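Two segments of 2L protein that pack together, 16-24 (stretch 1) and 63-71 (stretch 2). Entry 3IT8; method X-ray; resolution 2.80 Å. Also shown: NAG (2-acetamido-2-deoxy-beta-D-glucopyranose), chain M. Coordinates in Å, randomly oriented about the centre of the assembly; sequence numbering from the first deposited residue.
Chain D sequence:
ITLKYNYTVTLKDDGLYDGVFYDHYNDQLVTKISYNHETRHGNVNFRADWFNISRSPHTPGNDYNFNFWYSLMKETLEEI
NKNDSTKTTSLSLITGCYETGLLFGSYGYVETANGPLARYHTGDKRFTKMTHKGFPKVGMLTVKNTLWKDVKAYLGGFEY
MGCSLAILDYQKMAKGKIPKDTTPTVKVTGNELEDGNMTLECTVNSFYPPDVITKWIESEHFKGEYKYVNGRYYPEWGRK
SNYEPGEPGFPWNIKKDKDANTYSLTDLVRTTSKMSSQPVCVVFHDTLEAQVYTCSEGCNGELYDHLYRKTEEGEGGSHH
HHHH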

ATOM      1  N   LEU D  16       2.513   3.472 -61.306  1.00121.45           N
ATOM      2  CA  LEU D  16       1.888   3.155 -60.052  1.00121.45           C
ATOM      3  C   LEU D  16       2.868   3.184 -58.886  1.00121.45           C
ATOM      4  O   LEU D  16       4.082   3.285 -59.065  1.00121.45           O
ATOM      5  CB  LEU D  16       1.245   1.775 -60.175  1.00147.51           C
ATOM      6  CG  LEU D  16       0.728   1.467 -61.589  1.00147.51           C
ATOM      7  CD1 LEU D  16       0.211   0.044 -61.640  1.00147.51           C
ATOM      8  CD2 LEU D  16      -0.364   2.459 -61.983  1.00147.51           C
ATOM      9  N   TYR D  17       2.309   3.101 -57.686  1.00 61.26           N
ATOM     10  CA  TYR D  17       3.082   3.099 -56.466  1.00 61.26           C
ATOM     11  C   TYR D  17       2.952   1.710 -55.889  1.00 61.26           C
ATOM     12  O   TYR D  17       1.843   1.243 -55.613  1.00 61.26           O
ATOM     13  CB  TYR D  17       2.512   4.098 -55.467  1.00 67.13           C
ATOM     14  CG  TYR D  17       2.703   5.541 -55.833  1.00 67.13           C
ATOM     15  CD1 TYR D  17       1.907   6.154 -56.795  1.00 67.13           C
ATOM     16  CD2 TYR D  17       3.692   6.295 -55.214  1.00 67.13           C
ATOM     17  CE1 TYR D  17       2.098   7.488 -57.128  1.00 67.13           C
ATOM     18  CE2 TYR D  17       3.892   7.626 -55.538  1.00 67.13           C
ATOM     19  CZ  TYR D  17       3.096   8.216 -56.495  1.00 67.13           C
ATOM     20  OH  TYR D  17       3.310   9.528 -56.831  1.00 67.13           O
ATOM     21  N   ASP D  18       4.080   1.038 -55.711  1.00 38.95           N
ATOM     22  CA  ASP D  18       4.050  -0.299 -55.130  1.00 38.95           C
ATOM     23  C   ASP D  18       4.081  -0.241 -53.619  1.00 38.95           C
ATOM     24  O   ASP D  18       4.576   0.714 -53.041  1.00 38.95           O
ATOM     25  CB  ASP D  18       5.215  -1.147 -55.614  1.00 92.46           C
ATOM     26  CG  ASP D  18       4.862  -1.962 -56.833  1.00 92.46           C
ATOM     27  OD1 ASP D  18       3.709  -2.451 -56.902  1.00 92.46           O
ATOM     28  OD2 ASP D  18       5.735  -2.125 -57.712  1.00 92.46           O
ATOM     29  N   GLY D  19       3.542  -1.268 -52.978  1.00 42.06           N
ATOM     30  CA  GLY D  19       3.526  -1.288 -51.532  1.00 42.06           C
ATOM     31  C   GLY D  19       3.845  -2.663 -50.977  1.00 42.06           C
ATOM     32  O   GLY D  19       3.362  -3.681 -51.456  1.00 42.06           O
ATOM     33  N   VAL D  20       4.690  -2.697 -49.963  1.00 41.53           N
ATOM     34  CA  VAL D  20       5.044  -3.946 -49.313  1.00 41.53           C
ATOM     35  C   VAL D  20       5.122  -3.728 -47.831  1.00 41.53           C
ATOM     36  O   VAL D  20       5.332  -2.608 -47.343  1.00 41.53           O
ATOM     37  CB  VAL D  20       6.420  -4.493 -49.728  1.00 60.80           C
ATOM     38  CG1 VAL D  20       6.299  -5.264 -51.012  1.00 52.81           C
ATOM     39  CG2 VAL D  20       7.410  -3.351 -49.865  1.00 52.81           C
ATOM     40  N   PHE D  21       4.961  -4.827 -47.118  1.00 30.02           N
ATOM     41  CA  PHE D  21       5.035  -4.823 -45.678  1.00 30.02           C
ATOM     42  C   PHE D  21       5.768  -6.075 -45.227  1.00 30.02           C
ATOM     43  O   PHE D  21       5.529  -7.164 -45.738  1.00 30.02           O
ATOM     44  CB  PHE D  21       3.649  -4.826 -45.067  1.00 55.17           C
ATOM     45  CG  PHE D  21       3.668  -5.120 -43.611  1.00 36.99           C
ATOM     46  CD1 PHE D  21       4.045  -4.137 -42.700  1.00 36.99           C
ATOM     47  CD2 PHE D  21       3.389  -6.407 -43.147  1.00 36.99           C
ATOM     48  CE1 PHE D  21       4.151  -4.432 -41.348  1.00 36.99           C
ATOM     49  CE2 PHE D  21       3.489  -6.713 -41.801  1.00 36.99           C
ATOM     50  CZ  PHE D  21       3.872  -5.726 -40.895  1.00 36.99           C
ATOM     51  N   TYR D  22       6.669  -5.915 -44.267  1.00 54.14           N
ATOM     52  CA  TYR D  22       7.408  -7.052 -43.742  1.00 54.14           C
ATOM     53  C   TYR D  22       7.319  -7.066 -42.234  1.00 54.14           C
ATOM     54  O   TYR D  22       7.438  -6.033 -41.585  1.00 54.14           O
ATOM     55  CB  TYR D  22       8.889  -7.004 -44.143  1.00 60.78           C
ATOM     56  CG  TYR D  22       9.157  -7.185 -45.618  1.00 46.82           C
ATOM     57  CD1 TYR D  22       9.505  -6.096 -46.420  1.00 46.82           C
ATOM     58  CD2 TYR D  22       9.055  -8.443 -46.218  1.00 46.82           C
ATOM     59  CE1 TYR D  22       9.747  -6.253 -47.781  1.00 46.82           C
ATOM     60  CE2 TYR D  22       9.291  -8.610 -47.583  1.00 46.82           C
ATOM     61  CZ  TYR D  22       9.640  -7.511 -48.357  1.00 46.82           C
ATOM     62  OH  TYR D  22       9.912  -7.667 -49.700  1.00 46.82           O
ATOM     63  N   ASP D  23       7.096  -8.254 -41.686  1.00 52.01           N
ATOM     64  CA  ASP D  23       7.030  -8.474 -40.247  1.00 52.01           C
ATOM     65  C   ASP D  23       8.210  -9.404 -39.925  1.00 52.01           C
ATOM     66  O   ASP D  23       8.238 -10.558 -40.356  1.00 52.01           O
ATOM     67  CB  ASP D  23       5.721  -9.164 -39.885  1.00 74.36           C
ATOM     68  CG  ASP D  23       5.541  -9.323 -38.390  1.00 62.57           C
ATOM     69  OD1 ASP D  23       6.549  -9.471 -37.678  1.00 62.57           O
ATOM     70  OD2 ASP D  23       4.386  -9.321 -37.917  1.00 62.57           O
ATOM     71  N   HIS D  24       9.191  -8.906 -39.184  1.00 46.78           N
ATOM     72  CA  HIS D  24      10.360  -9.714 -38.833  1.00 46.78           C
ATOM     73  C   HIS D  24      10.550  -9.898 -37.333  1.00 46.78           C
ATOM     74  O   HIS D  24      10.601  -8.921 -36.573  1.00 46.78           O
ATOM     75  CB  HIS D  24      11.635  -9.083 -39.385  1.00 71.66           C
ATOM     76  CG  HIS D  24      11.808  -9.242 -40.858  1.00 40.79           C
ATOM     77  ND1 HIS D  24      12.162 -10.438 -41.438  1.00 40.79           N
ATOM     78  CD2 HIS D  24      11.717  -8.345 -41.868  1.00 40.79           C
ATOM     79  CE1 HIS D  24      12.288 -10.274 -42.741  1.00 40.79           C
ATOM     80  NE2 HIS D  24      12.024  -9.012 -43.028  1.00 40.79           N
ATOM     81  N   ASP D  63      -4.747  -7.264 -41.513  1.00 68.22           N
ATOM     82  CA  ASP D  63      -3.452  -7.486 -42.120  1.00 68.22           C
ATOM     83  C   ASP D  63      -2.581  -6.288 -41.807  1.00 68.22           C
ATOM     84  O   ASP D  63      -2.166  -5.562 -42.713  1.00 68.22           O
ATOM     85  CB  ASP D  63      -3.588  -7.666 -43.628  1.00192.80           C
ATOM     86  CG  ASP D  63      -4.488  -8.820 -43.985  1.00114.18           C
ATOM     87  OD1 ASP D  63      -4.217  -9.948 -43.521  1.00114.18           O
ATOM     88  OD2 ASP D  63      -5.470  -8.599 -44.723  1.00114.18           O
ATOM     89  N   TYR D  64      -2.349  -6.073 -40.512  1.00 32.82           N
ATOM     90  CA  TYR D  64      -1.494  -4.988 -40.038  1.00 32.82           C
ATOM     91  C   TYR D  64      -1.908  -3.606 -40.524  1.00 32.82           C
ATOM     92  O   TYR D  64      -1.048  -2.748 -40.753  1.00 32.82           O
ATOM     93  CB  TYR D  64      -0.039  -5.242 -40.459  1.00 60.90           C
ATOM     94  CG  TYR D  64       0.490  -6.606 -40.068  1.00 39.65           C
ATOM     95  CD1 TYR D  64       0.002  -7.765 -40.669  1.00 39.65           C
ATOM     96  CD2 TYR D  64       1.470  -6.738 -39.079  1.00 39.65           C
ATOM     97  CE1 TYR D  64       0.465  -9.015 -40.304  1.00 39.65           C
ATOM     98  CE2 TYR D  64       1.946  -7.982 -38.702  1.00 39.65           C
ATOM     99  CZ  TYR D  64       1.439  -9.121 -39.319  1.00 39.65           C
ATOM    100  OH  TYR D  64       1.918 -10.364 -38.955  1.00 39.65           O
ATOM    101  N   ASN D  65      -3.216  -3.384 -40.660  1.00 38.69           N
ATOM    102  CA  ASN D  65      -3.728  -2.105 -41.137  1.00 38.69           C
ATOM    103  C   ASN D  65      -3.011  -1.721 -42.428  1.00 38.69           C
ATOM    104  O   ASN D  65      -2.743  -0.539 -42.654  1.00 38.69           O
ATOM    105  CB  ASN D  65      -3.490  -1.018 -40.096  1.00 49.43           C
ATOM    106  CG  ASN D  65      -4.203  -1.291 -38.795  1.00 44.16           C
ATOM    107  OD1 ASN D  65      -3.591  -1.277 -37.737  1.00 44.16           O
ATOM    108  ND2 ASN D  65      -5.505  -1.529 -38.862  1.00 44.16           N
ATOM    109  N   PHE D  66      -2.697  -2.712 -43.268  1.00 36.90           N
ATOM    110  CA  PHE D  66      -1.985  -2.452 -44.518  1.00 36.90           C
ATOM    111  C   PHE D  66      -2.668  -1.480 -45.476  1.00 36.90           C
ATOM    112  O   PHE D  66      -2.048  -0.524 -45.939  1.00 36.90           O
ATOM    113  CB  PHE D  66      -1.706  -3.743 -45.276  1.00 38.86           C
ATOM    114  CG  PHE D  66      -0.883  -3.536 -46.496  1.00 35.38           C
ATOM    115  CD1 PHE D  66       0.494  -3.443 -46.410  1.00 35.38           C
ATOM    116  CD2 PHE D  66      -1.483  -3.370 -47.729  1.00 35.38           C
ATOM    117  CE1 PHE D  66       1.268  -3.183 -47.543  1.00 35.38           C
ATOM    118  CE2 PHE D  66      -0.717  -3.109 -48.871  1.00 35.38           C
ATOM    119  CZ  PHE D  66       0.659  -3.016 -48.775  1.00 35.38           C
ATOM    120  N   ASN D  67      -3.935  -1.723 -45.788  1.00 41.54           N
ATOM    121  CA  ASN D  67      -4.639  -0.841 -46.701  1.00 41.54           C
ATOM    122  C   ASN D  67      -4.574   0.577 -46.174  1.00 41.54           C
ATOM    123  O   ASN D  67      -4.327   1.504 -46.941  1.00 41.54           O
ATOM    124  CB  ASN D  67      -6.095  -1.275 -46.867  1.00 49.38           C
ATOM    125  CG  ASN D  67      -6.222  -2.703 -47.349  1.00 41.01           C
ATOM    126  OD1 ASN D  67      -5.394  -3.181 -48.111  1.00 41.01           O
ATOM    127  ND2 ASN D  67      -7.268  -3.389 -46.918  1.00 41.01           N
ATOM    128  N   PHE D  68      -4.773   0.751 -44.866  1.00 41.62           N
ATOM    129  CA  PHE D  68      -4.726   2.087 -44.274  1.00 41.62           C
ATOM    130  C   PHE D  68      -3.385   2.759 -44.535  1.00 41.62           C
ATOM    131  O   PHE D  68      -3.326   3.862 -45.078  1.00 41.62           O
ATOM    132  CB  PHE D  68      -4.962   2.029 -42.775  1.00 46.65           C
ATOM    133  CG  PHE D  68      -4.615   3.306 -42.068  1.00 39.63           C
ATOM    134  CD1 PHE D  68      -5.533   4.343 -41.990  1.00 39.63           C
ATOM    135  CD2 PHE D  68      -3.343   3.485 -41.500  1.00 39.63           C
ATOM    136  CE1 PHE D  68      -5.211   5.542 -41.365  1.00 39.63           C
ATOM    137  CE2 PHE D  68      -3.005   4.684 -40.872  1.00 39.63           C
ATOM    138  CZ  PHE D  68      -3.947   5.719 -40.805  1.00 39.63           C
ATOM    139  N   TRP D  69      -2.306   2.088 -44.149  1.00 39.36           N
ATOM    140  CA  TRP D  69      -0.976   2.641 -44.331  1.00 39.36           C
ATOM    141  C   TRP D  69      -0.579   2.826 -45.792  1.00 39.36           C
ATOM    142  O   TRP D  69      -0.062   3.875 -46.183  1.00 39.36           O
ATOM    143  CB  TRP D  69       0.055   1.769 -43.611  1.00 40.28           C
ATOM    144  CG  TRP D  69      -0.012   1.902 -42.119  1.00 33.43           C
ATOM    145  CD1 TRP D  69      -0.335   0.927 -41.212  1.00 33.43           C
ATOM    146  CD2 TRP D  69       0.207   3.100 -41.356  1.00 33.43           C
ATOM    147  NE1 TRP D  69      -0.335   1.442 -39.939  1.00 33.43           N
ATOM    148  CE2 TRP D  69      -0.004   2.773 -39.994  1.00 33.43           C
ATOM    149  CE3 TRP D  69       0.561   4.421 -41.693  1.00 33.43           C
ATOM    150  CZ2 TRP D  69       0.129   3.725 -38.962  1.00 33.43           C
ATOM    151  CZ3 TRP D  69       0.692   5.364 -40.668  1.00 33.43           C
ATOM    152  CH2 TRP D  69       0.476   5.006 -39.320  1.00 33.43           C
ATOM    153  N   TYR D  70      -0.810   1.813 -46.610  1.00 44.34           N
ATOM    154  CA  TYR D  70      -0.457   1.934 -48.014  1.00 44.34           C
ATOM    155  C   TYR D  70      -1.041   3.220 -48.585  1.00 44.34           C
ATOM    156  O   TYR D  70      -0.343   4.043 -49.174  1.00 44.34           O
ATOM    157  CB  TYR D  70      -0.998   0.755 -48.813  1.00 46.92           C
ATOM    158  CG  TYR D  70      -0.841   0.975 -50.289  1.00 45.49           C
ATOM    159  CD1 TYR D  70       0.394   0.795 -50.909  1.00 45.49           C
ATOM    160  CD2 TYR D  70      -1.906   1.446 -51.056  1.00 45.49           C
ATOM    161  CE1 TYR D  70       0.571   1.081 -52.254  1.00 45.49           C
ATOM    162  CE2 TYR D  70      -1.750   1.743 -52.396  1.00 45.49           C
ATOM    163  CZ  TYR D  70      -0.501   1.559 -52.992  1.00 45.49           C
ATOM    164  OH  TYR D  70      -0.301   1.864 -54.320  1.00 45.49           O
ATOM    165  N   SER D  71      -2.341   3.379 -48.406  1.00 42.92           N
ATOM    166  CA  SER D  71      -3.031   4.543 -48.912  1.00 42.92           C
ATOM    167  C   SER D  71      -2.499   5.867 -48.351  1.00 42.92           C
ATOM    168  O   SER D  71      -2.200   6.789 -49.103  1.00 42.92           O
ATOM    169  CB  SER D  71      -4.519   4.410 -48.616  1.00 64.55           C
ATOM    170  OG  SER D  71      -5.182   5.606 -48.960  1.00 63.17           O
TER
HETATM  171  C1  NAG M 325      12.107  -1.966 -45.710  1.00 57.66           C
HETATM  172  C2  NAG M 325      13.627  -1.934 -45.536  1.00 57.66           C
HETATM  173  C3  NAG M 325      14.284  -1.375 -46.816  1.00 57.66           C
HETATM  174  C4  NAG M 325      13.870  -2.227 -48.026  1.00 57.66           C
HETATM  175  C5  NAG M 325      12.333  -2.213 -48.089  1.00 57.66           C
HETATM  176  C6  NAG M 325      11.769  -3.020 -49.245  1.00 57.66           C
HETATM  177  C7  NAG M 325      14.290  -1.685 -43.228  1.00 57.66           C
HETATM  178  C8  NAG M 325      15.004  -0.821 -42.210  1.00 57.66           C
HETATM  179  N2  NAG M 325      13.960  -1.115 -44.386  1.00 57.66           N
HETATM  180  O3  NAG M 325      15.699  -1.370 -46.689  1.00 57.66           O
HETATM  181  O4  NAG M 325      14.450  -1.718 -49.239  1.00 57.66           O
HETATM  182  O5  NAG M 325      11.777  -2.755 -46.859  1.00 57.66           O
HETATM  183  O6  NAG M 325      11.787  -4.413 -48.966  1.00 57.66           O
HETATM  184  O7  NAG M 325      14.041  -2.857 -42.963  1.00 57.66           O

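A helix lies across a strand here, the two running in roughly opposed directions at 142°, with their axes 9.2 Å apart at closest approach. The helical stretch meets the strand through three aromatic residues, Tyr 64, Phe 66 and Tyr 70, and the contact buries 387 Å² in all.

Asp 63, at the start of the stretch, stands clear of the strand; its backbone O accepts a hydrogen bond from Phe 66 N at 3.0 Å. Tyr 64 is the first to engage, and the residue most covered by the strand. Its ring lies obliquely against that of Phe 21, the centroids 4.5 Å apart and the planes at 41°, with Phe 21 CZ only 3.2 Å from Tyr 64 CD2. Tyr 64 CB also sits over a face of the Phe 21 ring, 4.2 Å from its centroid, in a CH-pi contact. Tyrosine suits this place because it offers both a broad apolar surface and a polar tip: Tyr 64 OH donates a hydrogen bond to Asp 23 OD2 at 2.9 Å, giving a buried carboxylate a partner. The position of that oxygen is less certain, since it is modelled too close to the tyrosine ring.

Asn 65 is out of reach, and Phe 66 comes next. With chi1 in the t well, it brings its ring edge to the strand: Phe 66 CD1 lies 3.7 Å from Phe 21 CB, and Phe 66 CZ lies 3.9 Å from Gly 19 O. Having no polar group, the phenylalanine side chain can be buried without leaving a hydrogen-bonding group unsatisfied.

Asn 67, Phe 68 and Trp 69 make no contact with the strand, as helical periodicity would suggest, and the next residue to face it is Tyr 70, one turn beyond Phe 66. Its backbone N bonds to Phe 66 O at 2.7 Å. The Tyr 70 ring presents its edge to Gly 19, with Tyr 70 CD1 3.8 Å from Gly 19 CA. Glycine is apt here: an ideal CB would point toward the helix and come within 2.4 Å of Tyr 70 CD1, a clash. With no side chain there, the two segments can come close, the CA atoms of Gly 19 and Tyr 70 being 6.2 Å apart. Beyond the glycine, Tyr 70 OH donates a short hydrogen bond, 2.6 Å, to Tyr 17 O, so the phenol reaches past the strand's beginning to satisfy a backbone carbonyl.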